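Local atomic coordinates of antigen MTB48, Mycobacterial protein (Mycobacterium smegmatis, PDB entry 4WJ1), a protein that is a secreted component of the ESX-1 type VII secretion system, here its PE- and PPE-like N-terminal part, and is probably involved in DNA conjugation in recipient cells. Residues E16-E21 with A72-A77; H20-T25 with R175-P180; D64-R69 with G281-I286. One frame throughout, in Å; residues are numbered along the deposited sequence.

Contact 1 of 3, residues E16-E21 with A72-A77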
loop_
_atom_site.group_PDB
_atom_site.type_symbol
_atom_site.label_atom_id
_atom_site.label_comp_id
_atom_site.label_asym_id
_atom_site.label_seq_id
_atom_site.Cartn_x
_atom_site.Cartn_y
_atom_site.Cartn_z
ATOM N N GLU A 16 -17.657 13.336 -18.061
ATOM C CA GLU A 16 -16.963 14.216 -17.116
ATOM C C GLU A 16 -17.070 13.695 -15.697
ATOM O O GLU A 16 -16.053 13.536 -15.027
ATOM C CB GLU A 16 -17.511 15.639 -17.150
ATOM C CG GLU A 16 -16.548 16.663 -17.718
ATOM C CD GLU A 16 -15.148 16.535 -17.165
ATOM O OE1 GLU A 16 -14.979 16.595 -15.932
ATOM O OE2 GLU A 16 -14.210 16.370 -17.975
ATOM N N ARG A 17 -18.296 13.438 -15.243
ATOM C CA ARG A 17 -18.520 12.920 -13.894
ATOM C C ARG A 17 -17.614 11.727 -13.641
ATOM O O ARG A 17 -17.012 11.621 -12.583
ATOM C CB ARG A 17 -19.991 12.529 -13.674
ATOM C CG ARG A 17 -20.904 13.672 -13.200
ATOM C CD ARG A 17 -22.362 13.549 -13.712
ATOM N NE ARG A 17 -22.817 12.164 -13.885
ATOM C CZ ARG A 17 -23.902 11.799 -14.576
ATOM N NH1 ARG A 17 -24.663 12.712 -15.172
ATOM N NH2 ARG A 17 -24.234 10.515 -14.670
ATOM N N LYS A 18 -17.484 10.850 -14.625
ATOM C CA LYS A 18 -16.668 9.652 -14.450
ATOM C C LYS A 18 -15.180 9.946 -14.430
ATOM O O LYS A 18 -14.436 9.327 -13.667
ATOM C CB LYS A 18 -16.939 8.636 -15.545
ATOM C CG LYS A 18 -16.335 7.292 -15.233
ATOM C CD LYS A 18 -17.185 6.557 -14.207
ATOM C CE LYS A 18 -16.337 5.853 -13.177
ATOM N NZ LYS A 18 -16.253 6.635 -11.957
ATOM N N ALA A 19 -14.734 10.855 -15.293
ATOM C CA ALA A 19 -13.327 11.218 -15.296
ATOM C C ALA A 19 -13.027 11.870 -13.949
ATOM O O ALA A 19 -11.975 11.663 -13.349
ATOM C CB ALA A 19 -13.005 12.154 -16.444
ATOM N N HIS A 20 -13.993 12.635 -13.468
ATOM C CA HIS A 20 -13.856 13.336 -12.204
ATOM C C HIS A 20 -13.752 12.332 -11.058
ATOM O O HIS A 20 -12.860 12.456 -10.230
ATOM C CB HIS A 20 -15.025 14.298 -12.001
ATOM C CG HIS A 20 -15.015 14.988 -10.683
ATOM N ND1 HIS A 20 -14.124 15.994 -10.373
ATOM C CD2 HIS A 20 -15.789 14.824 -9.579
ATOM C CE1 HIS A 20 -14.343 16.416 -9.142
ATOM N NE2 HIS A 20 -15.355 15.724 -8.643
ATOM N N GLU A 21 -14.625 11.323 -11.030
ATOM C CA GLU A 21 -14.547 10.299 -9.983
ATOM C C GLU A 21 -13.202 9.598 -9.998
ATOM O O GLU A 21 -12.653 9.290 -8.942
ATOM C CB GLU A 21 -15.639 9.242 -10.124
ATOM C CG GLU A 21 -17.054 9.717 -9.895
ATOM C CD GLU A 21 -18.071 8.616 -10.188
ATOM O OE1 GLU A 21 -18.355 8.363 -11.381
ATOM O OE2 GLU A 21 -18.576 7.994 -9.228
ATOM N N ALA A 72 -8.009 10.752 -18.054
ATOM C CA ALA A 72 -7.559 11.453 -19.233
ATOM C C ALA A 72 -8.061 10.735 -20.485
ATOM O O ALA A 72 -8.442 11.372 -21.464
ATOM C CB ALA A 72 -6.045 11.561 -19.235
ATOM N N ALA A 73 -8.071 9.410 -20.428
ATOM C CA ALA A 73 -8.540 8.594 -21.536
ATOM C C ALA A 73 -10.019 8.859 -21.762
ATOM O O ALA A 73 -10.468 9.006 -22.896
ATOM C CB ALA A 73 -8.290 7.137 -21.257
ATOM N N ILE A 74 -10.764 8.948 -20.665
ATOM C CA ILE A 74 -12.187 9.245 -20.731
ATOM C C ILE A 74 -12.394 10.618 -21.350
ATOM O O ILE A 74 -13.228 10.787 -22.236
ATOM C CB ILE A 74 -12.833 9.169 -19.340
ATOM C CG1 ILE A 74 -13.036 7.707 -18.943
ATOM C CG2 ILE A 74 -14.159 9.866 -19.315
ATOM C CD1 ILE A 74 -13.318 7.512 -17.451
ATOM N N ARG A 75 -11.603 11.598 -20.921
ATOM C CA ARG A 75 -11.724 12.932 -21.498
ATOM C C ARG A 75 -11.309 12.976 -22.962
ATOM O O ARG A 75 -11.806 13.808 -23.722
ATOM C CB ARG A 75 -10.905 13.934 -20.701
ATOM C CG ARG A 75 -11.408 14.060 -19.276
ATOM C CD ARG A 75 -11.068 15.381 -18.676
ATOM N NE ARG A 75 -11.781 15.523 -17.423
ATOM C CZ ARG A 75 -11.254 15.254 -16.235
ATOM N NH1 ARG A 75 -9.991 14.848 -16.138
ATOM N NH2 ARG A 75 -11.993 15.402 -15.148
ATOM N N ALA A 76 -10.402 12.094 -23.367
ATOM C CA ALA A 76 -9.978 12.078 -24.764
ATOM C C ALA A 76 -11.129 11.526 -25.604
ATOM O O ALA A 76 -11.453 12.049 -26.667
ATOM C CB ALA A 76 -8.721 11.262 -24.940
ATOM N N ALA A 77 -11.764 10.479 -25.094
ATOM C CA ALA A 77 -12.967 9.941 -25.703
ATOM C C ALA A 77 -14.028 11.025 -25.845
ATOM O O ALA A 77 -14.559 11.248 -26.929
ATOM C CB ALA A 77 -13.500 8.780 -24.879
#

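Contact 2 of 3, residues H20-T25 with R175-P180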
loop_
_atom_site.group_PDB
_atom_site.type_symbol
_atom_site.label_atom_id
_atom_site.label_comp_id
_atom_site.label_asym_id
_atom_site.label_seq_id
_atom_site.Cartn_x
_atom_site.Cartn_y
_atom_site.Cartn_z
ATOM N N HIS A 20 -13.993 12.635 -13.468
ATOM C CA HIS A 20 -13.856 13.336 -12.204
ATOM C C HIS A 20 -13.752 12.332 -11.058
ATOM O O HIS A 20 -12.860 12.456 -10.230
ATOM C CB HIS A 20 -15.025 14.298 -12.001
ATOM C CG HIS A 20 -15.015 14.988 -10.683
ATOM N ND1 HIS A 20 -14.124 15.994 -10.373
ATOM C CD2 HIS A 20 -15.789 14.824 -9.579
ATOM C CE1 HIS A 20 -14.343 16.416 -9.142
ATOM N NE2 HIS A 20 -15.355 15.724 -8.643
ATOM N N GLU A 21 -14.625 11.323 -11.030
ATOM C CA GLU A 21 -14.547 10.299 -9.983
ATOM C C GLU A 21 -13.202 9.598 -9.998
ATOM O O GLU A 21 -12.653 9.290 -8.942
ATOM C CB GLU A 21 -15.639 9.242 -10.124
ATOM C CG GLU A 21 -17.054 9.717 -9.895
ATOM C CD GLU A 21 -18.071 8.616 -10.188
ATOM O OE1 GLU A 21 -18.355 8.363 -11.381
ATOM O OE2 GLU A 21 -18.576 7.994 -9.228
ATOM N N CYS A 22 -12.686 9.335 -11.196
ATOM C CA CYS A 22 -11.386 8.698 -11.347
ATOM C C CYS A 22 -10.246 9.508 -10.760
ATOM O O CYS A 22 -9.182 8.963 -10.496
ATOM C CB CYS A 22 -11.087 8.449 -12.818
ATOM S SG CYS A 22 -12.067 7.126 -13.485
ATOM N N GLU A 23 -10.466 10.811 -10.595
ATOM C CA GLU A 23 -9.459 11.719 -10.064
ATOM C C GLU A 23 -9.627 11.932 -8.549
ATOM O O GLU A 23 -8.966 12.785 -7.961
ATOM C CB GLU A 23 -9.535 13.064 -10.798
ATOM C CG GLU A 23 -8.948 13.019 -12.202
ATOM C CD GLU A 23 -9.082 14.338 -12.951
ATOM O OE1 GLU A 23 -10.138 15.016 -12.834
ATOM O OE2 GLU A 23 -8.106 14.697 -13.645
ATOM N N SER A 24 -10.525 11.165 -7.937
ATOM C CA SER A 24 -10.811 11.289 -6.520
ATOM C C SER A 24 -9.531 11.220 -5.699
ATOM O O SER A 24 -8.712 10.324 -5.872
ATOM C CB SER A 24 -11.778 10.195 -6.059
ATOM O OG SER A 24 -13.084 10.424 -6.554
ATOM N N THR A 25 -9.357 12.186 -4.811
ATOM C CA THR A 25 -8.176 12.214 -3.974
ATOM C C THR A 25 -8.169 11.045 -3.025
ATOM O O THR A 25 -9.129 10.818 -2.301
ATOM C CB THR A 25 -8.093 13.499 -3.189
ATOM O OG1 THR A 25 -8.067 14.583 -4.113
ATOM C CG2 THR A 25 -6.814 13.527 -2.369
ATOM N N ARG A 175 -13.826 1.826 -5.051
ATOM C CA ARG A 175 -15.207 1.919 -5.513
ATOM C C ARG A 175 -15.446 3.146 -6.380
ATOM O O ARG A 175 -16.448 3.213 -7.081
ATOM C CB ARG A 175 -16.170 1.916 -4.323
ATOM C CG ARG A 175 -16.095 0.639 -3.497
ATOM C CD ARG A 175 -17.104 0.613 -2.356
ATOM N NE ARG A 175 -16.845 -0.516 -1.462
ATOM C CZ ARG A 175 -16.330 -0.415 -0.235
ATOM N NH1 ARG A 175 -16.024 0.765 0.276
ATOM N NH2 ARG A 175 -16.128 -1.499 0.498
ATOM N N HIS A 176 -14.529 4.116 -6.348
ATOM C CA HIS A 176 -14.647 5.280 -7.235
ATOM C C HIS A 176 -14.521 4.859 -8.695
ATOM O O HIS A 176 -14.911 5.600 -9.594
ATOM C CB HIS A 176 -13.582 6.343 -6.920
ATOM C CG HIS A 176 -13.787 7.040 -5.604
ATOM N ND1 HIS A 176 -14.814 7.933 -5.385
ATOM C CD2 HIS A 176 -13.091 6.974 -4.446
ATOM C CE1 HIS A 176 -14.749 8.382 -4.142
ATOM N NE2 HIS A 176 -13.718 7.814 -3.549
ATOM N N PHE A 177 -13.968 3.671 -8.920
ATOM C CA PHE A 177 -13.615 3.229 -10.255
ATOM C C PHE A 177 -14.548 2.140 -10.737
ATOM O O PHE A 177 -14.670 1.919 -11.935
ATOM C CB PHE A 177 -12.164 2.729 -10.286
ATOM C CG PHE A 177 -11.182 3.749 -9.840
ATOM C CD1 PHE A 177 -10.647 4.642 -10.737
ATOM C CD2 PHE A 177 -10.833 3.858 -8.493
ATOM C CE1 PHE A 177 -9.753 5.621 -10.310
ATOM C CE2 PHE A 177 -9.946 4.826 -8.064
ATOM C CZ PHE A 177 -9.403 5.707 -8.976
ATOM N N ALA A 178 -15.219 1.473 -9.804
ATOM C CA ALA A 178 -15.916 0.233 -10.128
ATOM C C ALA A 178 -17.088 0.408 -11.095
ATOM O O ALA A 178 -17.399 -0.495 -11.853
ATOM C CB ALA A 178 -16.401 -0.428 -8.863
ATOM N N ASN A 179 -17.737 1.561 -11.055
ATOM C CA ASN A 179 -18.957 1.781 -11.803
ATOM C C ASN A 179 -18.661 2.425 -13.152
ATOM O O ASN A 179 -17.922 3.389 -13.221
ATOM C CB ASN A 179 -19.921 2.657 -10.996
ATOM C CG ASN A 179 -19.306 4.022 -10.617
ATOM O OD1 ASN A 179 -18.175 4.102 -10.105
ATOM N ND2 ASN A 179 -20.050 5.096 -10.879
ATOM N N PRO A 180 -19.229 1.881 -14.232
ATOM C CA PRO A 180 -19.099 2.504 -15.548
ATOM C C PRO A 180 -19.831 3.835 -15.639
ATOM O O PRO A 180 -20.871 3.967 -15.020
ATOM C CB PRO A 180 -19.757 1.480 -16.496
ATOM C CG PRO A 180 -19.724 0.189 -15.751
ATOM C CD PRO A 180 -19.844 0.545 -14.301
HETATM O O HOH W 1 -16.981 8.108 -7.093
#

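Contact 3 of 3, residues D64-R69 with G281-I286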
loop_
_atom_site.group_PDB
_atom_site.type_symbol
_atom_site.label_atom_id
_atom_site.label_comp_id
_atom_site.label_asym_id
_atom_site.label_seq_id
_atom_site.Cartn_x
_atom_site.Cartn_y
_atom_site.Cartn_z
ATOM N N ASP A 64 -2.391 5.954 -8.145
ATOM C CA ASP A 64 -2.915 7.295 -8.394
ATOM C C ASP A 64 -2.713 7.729 -9.843
ATOM O O ASP A 64 -3.598 8.325 -10.440
ATOM C CB ASP A 64 -2.251 8.316 -7.472
ATOM C CG ASP A 64 -2.642 8.133 -5.999
ATOM O OD1 ASP A 64 -3.673 7.483 -5.722
ATOM O OD2 ASP A 64 -1.929 8.672 -5.121
ATOM N N ARG A 65 -1.545 7.419 -10.398
ATOM C CA ARG A 65 -1.211 7.825 -11.743
ATOM C C ARG A 65 -2.210 7.186 -12.700
ATOM O O ARG A 65 -2.760 7.846 -13.572
ATOM C CB ARG A 65 0.223 7.424 -12.092
ATOM C CG ARG A 65 0.572 7.609 -13.558
ATOM C CD ARG A 65 0.249 9.023 -14.012
ATOM N NE ARG A 65 1.122 10.018 -13.392
ATOM C CZ ARG A 65 2.400 10.194 -13.712
ATOM N NH1 ARG A 65 2.964 9.441 -14.642
ATOM N NH2 ARG A 65 3.118 11.122 -13.104
ATOM N N GLU A 66 -2.472 5.902 -12.488
ATOM C CA GLU A 66 -3.413 5.170 -13.305
ATOM C C GLU A 66 -4.832 5.724 -13.264
ATOM O O GLU A 66 -5.520 5.750 -14.287
ATOM C CB GLU A 66 -3.390 3.711 -12.895
ATOM C CG GLU A 66 -2.042 3.069 -13.252
ATOM C CD GLU A 66 -1.592 3.321 -14.723
ATOM O OE1 GLU A 66 -2.459 3.523 -15.623
ATOM O OE2 GLU A 66 -0.357 3.316 -14.973
ATOM N N GLY A 67 -5.257 6.191 -12.099
ATOM C CA GLY A 67 -6.583 6.753 -11.974
ATOM C C GLY A 67 -6.655 7.981 -12.849
ATOM O O GLY A 67 -7.627 8.190 -13.572
ATOM N N GLU A 68 -5.589 8.773 -12.808
ATOM C CA GLU A 68 -5.506 9.978 -13.620
ATOM C C GLU A 68 -5.443 9.654 -15.108
ATOM O O GLU A 68 -5.925 10.428 -15.920
ATOM C CB GLU A 68 -4.290 10.802 -13.214
ATOM C CG GLU A 68 -4.370 11.314 -11.788
ATOM C CD GLU A 68 -3.021 11.727 -11.253
ATOM O OE1 GLU A 68 -2.880 11.808 -10.011
ATOM O OE2 GLU A 68 -2.109 11.968 -12.080
ATOM N N ARG A 69 -4.845 8.517 -15.454
ATOM C CA ARG A 69 -4.730 8.127 -16.851
ATOM C C ARG A 69 -6.086 7.704 -17.405
ATOM O O ARG A 69 -6.447 8.075 -18.521
ATOM C CB ARG A 69 -3.702 7.010 -17.027
ATOM C CG ARG A 69 -2.300 7.433 -16.637
ATOM C CD ARG A 69 -1.262 6.382 -16.975
ATOM N NE ARG A 69 -1.162 6.217 -18.415
ATOM C CZ ARG A 69 -1.630 5.169 -19.084
ATOM N NH1 ARG A 69 -2.221 4.172 -18.434
ATOM N NH2 ARG A 69 -1.494 5.113 -20.401
ATOM N N GLY A 281 1.745 -6.026 -6.388
ATOM C CA GLY A 281 1.898 -5.851 -7.816
ATOM C C GLY A 281 1.575 -4.427 -8.228
ATOM O O GLY A 281 0.748 -3.756 -7.606
ATOM N N LYS A 282 2.239 -3.967 -9.281
ATOM C CA LYS A 282 1.947 -2.676 -9.881
ATOM C C LYS A 282 0.471 -2.600 -10.268
ATOM O O LYS A 282 -0.183 -3.631 -10.457
ATOM C CB LYS A 282 2.832 -2.462 -11.112
ATOM C CG LYS A 282 2.381 -3.286 -12.304
ATOM C CD LYS A 282 3.377 -3.276 -13.461
ATOM C CE LYS A 282 2.788 -3.998 -14.683
ATOM N NZ LYS A 282 1.463 -3.404 -15.126
ATOM N N PRO A 283 -0.063 -1.382 -10.397
ATOM C CA PRO A 283 -1.446 -1.224 -10.863
ATOM C C PRO A 283 -1.605 -1.510 -12.360
ATOM O O PRO A 283 -0.624 -1.525 -13.102
ATOM C CB PRO A 283 -1.738 0.242 -10.565
ATOM C CG PRO A 283 -0.413 0.901 -10.717
ATOM C CD PRO A 283 0.569 -0.085 -10.115
ATOM N N PRO A 284 -2.843 -1.744 -12.810
ATOM C CA PRO A 284 -3.025 -1.920 -14.254
ATOM C C PRO A 284 -2.937 -0.571 -14.955
ATOM O O PRO A 284 -3.352 0.450 -14.395
ATOM C CB PRO A 284 -4.430 -2.512 -14.365
ATOM C CG PRO A 284 -5.149 -1.912 -13.190
ATOM C CD PRO A 284 -4.117 -1.865 -12.077
ATOM N N SER A 285 -2.383 -0.560 -16.158
ATOM C CA SER A 285 -2.300 0.672 -16.916
ATOM C C SER A 285 -3.247 0.552 -18.090
ATOM O O SER A 285 -3.140 -0.386 -18.871
ATOM C CB SER A 285 -0.864 0.942 -17.384
ATOM O OG SER A 285 0.033 1.002 -16.283
ATOM N N ILE A 286 -4.196 1.475 -18.200
ATOM C CA ILE A 286 -5.094 1.475 -19.351
ATOM C C ILE A 286 -4.310 1.804 -20.612
ATOM O O ILE A 286 -3.327 2.550 -20.570
ATOM C CB ILE A 286 -6.237 2.488 -19.189
ATOM C CG1 ILE A 286 -7.327 2.221 -20.223
ATOM C CG2 ILE A 286 -5.709 3.906 -19.311
ATOM C CD1 ILE A 286 -8.457 3.153 -20.130
#

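Contact 1 of 3, residues E16-E21 with A72-A77
Arg75 has its CG anti to the carbonyl carbon (chi1 -63°) and an extended chain from CG to NE, which carries the guanidinium across to helix 12-22. Glu16 starts with its CB directed away from the other helix, yet the bend at chi2 (-46°) swings the carboxylate back, and the two charged groups meet as nearly coplanar plates, 14° apart. The pairing is two-pronged but uneven. Arg75 NE donates to Glu16 OE2 at 2.6 Å along the syn lone pair of that oxygen, which itself lies almost exactly in the guanidinium plane, whereas the second bond, from Arg75 NH2 to Glu16 OE1, is weak at 3.3 Å. The methyl of Ala19 settles over one guanidinium face, with CB 3.6 Å from Arg75 CZ, so that plate is held both along an edge and from above. Arg75 NH2 has a further salt-bridge partner in Glu23, which probably helps fix the rotation of the group.

Beside this ion pair lies a buried apolar layer: Ile74 CG2 packs on Ala19 CB at 3.8 Å, and Ile74 CD1 reaches the CG of Lys18. Lys18 then turns its amine away from Ile74, bending at chi2, chi3 and chi4, to form a salt bridge within its own helix, NZ to Glu21 OE1.

The small alanine suits an antiparallel helix pair whose axes approach to 8.7 Å. Helix 12-22 thus lies along the long helix 40-96 within the PE domain, while Cys192 and Gln196 of helix 187-230 also touch Ile74.

Contact 2 of 3, residues H20-T25 with R175-P180
The close-packed part of this contact is built on Ser24 and His176. Ser24 CB stands 3.7 Å from the centroid of the His176 imidazole and only 6° off the ring normal, a CH-pi contact over the face. Its hydroxyl sits above the same face but nearer the rim. That hydroxyl has a clear bond of its own: with OG anti to the carbonyl carbon (chi1 -72°), Ser24 OG donates to Glu21 O at 2.7 Å, in the carbonyl plane and on a lone pair. Glu21 O also accepts from Ser24 N, so two donors from one residue fasten the turn that leaves helix 12-22 and hold the serine against the imidazole.

Deeper in, Cys22 and Phe177 are both buried. Phe177 begins with its CB directed away from the turn, but its ring end comes back, bringing CE1 to 3.4 Å from Cys22 O. Cys22 SG lies 4.0 Å from Phe177 CD1, an oblique sulfur-aromatic contact. Here one of the seams between the PE and PPE parts of EspB is closed, the end of helix 12-22 being set against the weakly bonded, kinked last turn of helix 154-178. Trp203 and Leu199 of helix 187-230 continue the apolar layer around Phe177, and Ile70 and Ala71 do so around Cys22.

The other flank is looser and hydrated. Glu21 and Asn179 point tip to tip, their flat groups 73° apart and Asn179 ND2 3.6 Å from Glu21 OE2. Lys18 is the stronger partner of this carboxylate, through OE1. A water bridges Glu21 and His176, donating to Glu21 OE2 at 2.7 Å and lying in the plane of the His176 ring at its edge, 2.8 Å from His176 ND1.

Contact 3 of 3, residues D64-R69 with G281-I286
Ile286 O is gripped twice, both times by Arg69, whose guanidinium comes end-on with two nitrogens. The bond from Arg69 NH1 to Ile286 O is 2.9 Å long and meets a carbonyl lone pair. The bond from Arg69 NH2 to the same Ile286 O, 3.2 Å, runs nearly along the C=O axis and is more bent, with an N-H...O angle of 138°. Both lie close to the guanidinium plane. A bend at chi3 (66°) turns the arginine tip into place, while Pro117 O accepts from its NE.

Glu66 is the second anchor. The bend at chi2 (-50°) leads its carboxylate alongside the chain at Ser285. Glu66 OE1 takes NH1 of Arg69 on its syn lone pair at 2.9 Å, a salt bridge within the helix that probably helps orient the arginine. Ser285 OG donates to Glu66 OE2 at 2.7 Å, from well above the carboxylate plane. With these partners for the carboxylate, and Glu66, Ile286 and Pro117 for the guanidinium, little of either buried charge probably needs solvent. Glu66 CG also packs against Pro283 CG at 3.7 Å, the two side chains crossing at about a right angle.

Helix 40-96 of the PE part thus uses a Glu-Arg pair to hold a backbone carbonyl and a serine hydroxyl of an irregular, proline-containing PPE segment, laid in extended form along the PE-PPE helical bundle.

How the contacts relate
From the N terminus, helix 12-22 is used first. Contact 1 closes the loop back from helix 40-96, with 50 residues between its segments, and contact 2 starts from the same stretch, sharing His20 and Glu21, but reaches on to the end of helix 154-178. The two closures thus have a common start and end at different helices. Contact 3 begins on helix 40-96 and runs to the extended segment after helix 248-272, near the end of this fragment, so its segments alternate with those of each other contact. Neighbouring atoms join them: Lys18 to His176 O, Ala73 to Ile286, and Phe177 to Gly67. Contact 1 stays within the PE part; contacts 2 and 3 tie it to the PPE part.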